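Local coordinates for protein alcohol dehydrogenase (Escherichia coli, PDB 5VM2) that probably oxidises or reduces a still unidentified alcohol or carbonyl substrate with NAD or NADP, as a zinc-family medium-chain dehydrogenase implicated in membrane biogenesis, at residues T149-A154 against V299-I304. Sequence-based numbering, arbitrary orientation.
With MG (magnesium ion), chain C.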
ATOM      1  N   THR A 149     -10.479  -2.069  -3.275  1.00 35.08           N
ATOM      2  CA  THR A 149      -9.797  -1.458  -2.143  1.00 35.21           C
ATOM      3  C   THR A 149      -8.328  -1.858  -2.106  1.00 35.34           C
ATOM      4  O   THR A 149      -7.455  -1.030  -1.814  1.00 34.72           O
ATOM      5  CB  THR A 149     -10.498  -1.863  -0.846  1.00 38.39           C
ATOM      6  OG1 THR A 149     -11.861  -1.427  -0.891  1.00 40.37           O
ATOM      7  CG2 THR A 149      -9.810  -1.244   0.355  1.00 37.07           C
ATOM      8  N   LEU A 150      -8.034  -3.118  -2.420  1.00 34.34           N
ATOM      9  CA  LEU A 150      -6.653  -3.566  -2.307  1.00 32.33           C
ATOM     10  C   LEU A 150      -5.808  -3.221  -3.523  1.00 29.52           C
ATOM     11  O   LEU A 150      -4.600  -3.475  -3.505  1.00 27.56           O
ATOM     12  CB  LEU A 150      -6.620  -5.074  -2.063  1.00 33.98           C
ATOM     13  CG  LEU A 150      -7.576  -5.495  -0.949  1.00 39.08           C
ATOM     14  CD1 LEU A 150      -8.027  -6.928  -1.148  1.00 42.16           C
ATOM     15  CD2 LEU A 150      -6.919  -5.303   0.410  1.00 39.47           C
ATOM     16  N   VAL A 151      -6.368  -2.525  -4.515  1.00 27.68           N
ATOM     17  CA  VAL A 151      -5.539  -2.002  -5.595  1.00 26.50           C
ATOM     18  C   VAL A 151      -4.481  -1.054  -5.043  1.00 27.31           C
ATOM     19  O   VAL A 151      -3.344  -1.017  -5.531  1.00 26.41           O
ATOM     20  CB  VAL A 151      -6.413  -1.317  -6.660  1.00 27.71           C
ATOM     21  CG1 VAL A 151      -5.546  -0.476  -7.606  1.00 24.84           C
ATOM     22  CG2 VAL A 151      -7.222  -2.357  -7.434  1.00 30.43           C
ATOM     23  N   GLU A 152      -4.826  -0.293  -3.999  1.00 28.22           N
ATOM     24  CA  GLU A 152      -3.884   0.695  -3.470  1.00 30.05           C
ATOM     25  C   GLU A 152      -2.587   0.064  -2.971  1.00 29.17           C
ATOM     26  O   GLU A 152      -1.509   0.466  -3.443  1.00 29.25           O
ATOM     27  CB  GLU A 152      -4.577   1.542  -2.395  1.00 32.02           C
ATOM     28  CG  GLU A 152      -3.903   2.881  -2.125  1.00 34.91           C
ATOM     29  CD  GLU A 152      -2.782   2.787  -1.104  1.00 39.41           C
ATOM     30  OE1 GLU A 152      -2.578   1.692  -0.535  1.00 43.07           O
ATOM     31  OE2 GLU A 152      -2.110   3.814  -0.865  1.00 39.89           O
ATOM     32  N   PRO A 153      -2.597  -0.898  -2.040  1.00 25.60           N
ATOM     33  CA  PRO A 153      -1.318  -1.517  -1.665  1.00 24.16           C
ATOM     34  C   PRO A 153      -0.698  -2.317  -2.797  1.00 27.19           C
ATOM     35  O   PRO A 153       0.534  -2.371  -2.898  1.00 28.27           O
ATOM     36  CB  PRO A 153      -1.684  -2.411  -0.470  1.00 23.37           C
ATOM     37  CG  PRO A 153      -3.150  -2.694  -0.642  1.00 25.29           C
ATOM     38  CD  PRO A 153      -3.713  -1.432  -1.232  1.00 27.34           C
ATOM     39  N   ALA A 154      -1.510  -2.931  -3.662  1.00 26.64           N
ATOM     40  CA  ALA A 154      -0.948  -3.600  -4.831  1.00 27.38           C
ATOM     41  C   ALA A 154      -0.226  -2.604  -5.732  1.00 27.05           C
ATOM     42  O   ALA A 154       0.822  -2.919  -6.308  1.00 28.50           O
ATOM     43  CB  ALA A 154      -2.048  -4.327  -5.603  1.00 27.23           C
ATOM     44  N   VAL A 299      -2.710  -0.283 -14.708  1.00 31.78           N
ATOM     45  CA  VAL A 299      -2.000  -1.540 -14.928  1.00 32.74           C
ATOM     46  C   VAL A 299      -2.190  -2.491 -13.750  1.00 30.95           C
ATOM     47  O   VAL A 299      -2.182  -3.717 -13.926  1.00 29.72           O
ATOM     48  CB  VAL A 299      -0.507  -1.275 -15.215  1.00 33.62           C
ATOM     49  CG1 VAL A 299       0.209  -0.770 -13.972  1.00 33.85           C
ATOM     50  CG2 VAL A 299       0.163  -2.541 -15.741  1.00 33.70           C
ATOM     51  N   THR A 300      -2.376  -1.955 -12.540  1.00 26.56           N
ATOM     52  CA  THR A 300      -2.590  -2.812 -11.378  1.00 25.84           C
ATOM     53  C   THR A 300      -3.994  -3.399 -11.397  1.00 27.10           C
ATOM     54  O   THR A 300      -4.184  -4.596 -11.148  1.00 28.70           O
ATOM     55  CB  THR A 300      -2.349  -2.023 -10.091  1.00 25.56           C
ATOM     56  OG1 THR A 300      -1.034  -1.448 -10.121  1.00 27.78           O
ATOM     57  CG2 THR A 300      -2.489  -2.922  -8.871  1.00 25.25           C
ATOM     58  N   ILE A 301      -4.990  -2.566 -11.706  1.00 29.39           N
ATOM     59  CA  ILE A 301      -6.353  -3.065 -11.886  1.00 30.12           C
ATOM     60  C   ILE A 301      -6.380  -4.145 -12.964  1.00 31.12           C
ATOM     61  O   ILE A 301      -7.011  -5.196 -12.796  1.00 33.04           O
ATOM     62  CB  ILE A 301      -7.304  -1.902 -12.221  1.00 28.92           C
ATOM     63  CG1 ILE A 301      -7.461  -0.978 -11.010  1.00 29.10           C
ATOM     64  CG2 ILE A 301      -8.658  -2.425 -12.666  1.00 31.39           C
ATOM     65  CD1 ILE A 301      -8.110   0.356 -11.341  1.00 29.93           C
ATOM     66  N   GLU A 302      -5.702  -3.892 -14.092  1.00 32.89           N
ATOM     67  CA  GLU A 302      -5.562  -4.903 -15.142  1.00 39.06           C
ATOM     68  C   GLU A 302      -5.031  -6.214 -14.574  1.00 36.22           C
ATOM     69  O   GLU A 302      -5.578  -7.290 -14.832  1.00 36.18           O
ATOM     70  CB  GLU A 302      -4.602  -4.420 -16.233  1.00 46.00           C
ATOM     71  CG  GLU A 302      -5.102  -3.396 -17.221  1.00 55.01           C
ATOM     72  CD  GLU A 302      -3.992  -2.975 -18.179  1.00 61.61           C
ATOM     73  OE1 GLU A 302      -3.248  -3.861 -18.653  1.00 64.97           O
ATOM     74  OE2 GLU A 302      -3.843  -1.763 -18.444  1.00 65.45           O
ATOM     75  N   ALA A 303      -3.937  -6.132 -13.812  1.00 32.62           N
ATOM     76  CA  ALA A 303      -3.273  -7.334 -13.323  1.00 31.35           C
ATOM     77  C   ALA A 303      -4.177  -8.124 -12.389  1.00 30.98           C
ATOM     78  O   ALA A 303      -4.230  -9.359 -12.460  1.00 30.75           O
ATOM     79  CB  ALA A 303      -1.966  -6.958 -12.626  1.00 29.49           C
ATOM     80  N   ILE A 304      -4.910  -7.432 -11.515  1.00 29.47           N
ATOM     81  CA  ILE A 304      -5.806  -8.125 -10.597  1.00 29.34           C
ATOM     82  C   ILE A 304      -6.995  -8.713 -11.354  1.00 30.50           C
ATOM     83  O   ILE A 304      -7.375  -9.873 -11.145  1.00 31.15           O
ATOM     84  CB  ILE A 304      -6.250  -7.173  -9.472  1.00 27.69           C
ATOM     85  CG1 ILE A 304      -5.044  -6.795  -8.606  1.00 26.25           C
ATOM     86  CG2 ILE A 304      -7.348  -7.822  -8.634  1.00 29.81           C
ATOM     87  CD1 ILE A 304      -5.230  -5.529  -7.795  1.00 25.71           C
TER
HETATM   88 MG    MG C 401      -2.035   1.621   1.414  1.00 32.04          MG
HETATM   89  O   HOH W   1      -0.219   1.039   1.480  1.00 34.26           O
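Behind the metal site of this dehydrogenase, Val151 and Ala154 on one face of helix 145-163 pack against Thr300, Ile301 and Ile304 of helix 297-305, a buried helix-helix contact with no hydrogen bond across it, made chiefly by methyl and methylene carbons. The short segments pass 9.6 Å apart, axis to axis, with 114° between their N-to-C directions. Val151 faces Thr300, Ile301 and Ile304. Both its methyls are used: CG2 lies 3.8 Å from Ile304 CD1 and at a like distance from Ile301 CG1, while CG1, set anti to the backbone N (chi1 166°), lies 3.9 Å from Ile301 CG1 and also faces Thr300 CG2. One turn on, Ala154 CB meets Thr300 CG2 at 3.6 Å, and Ile304 CD1 lies nearby on the same side at 4.0 Å. In Thr300 the chi1 of -56° sets OG1 anti to the carbonyl carbon, where it hydrogen-bonds to Arg296 O, and CG2 anti to the backbone N, facing helix 145-163. In the medium-chain dehydrogenase fold, helix 145-163 runs from the GroES-like catalytic domain toward the Rossmann domain, and Glu152 leaves it on the side away from helix 297-305. Glu152 OE1 binds magnesium at 2.0 Å, beside His65, Glu66 and a water, where relatives probably hold catalytic zinc. OE2 is hydrogen-bonded to Tyr293 OH, so metal and tyrosine together hold the carboxylate's rotation.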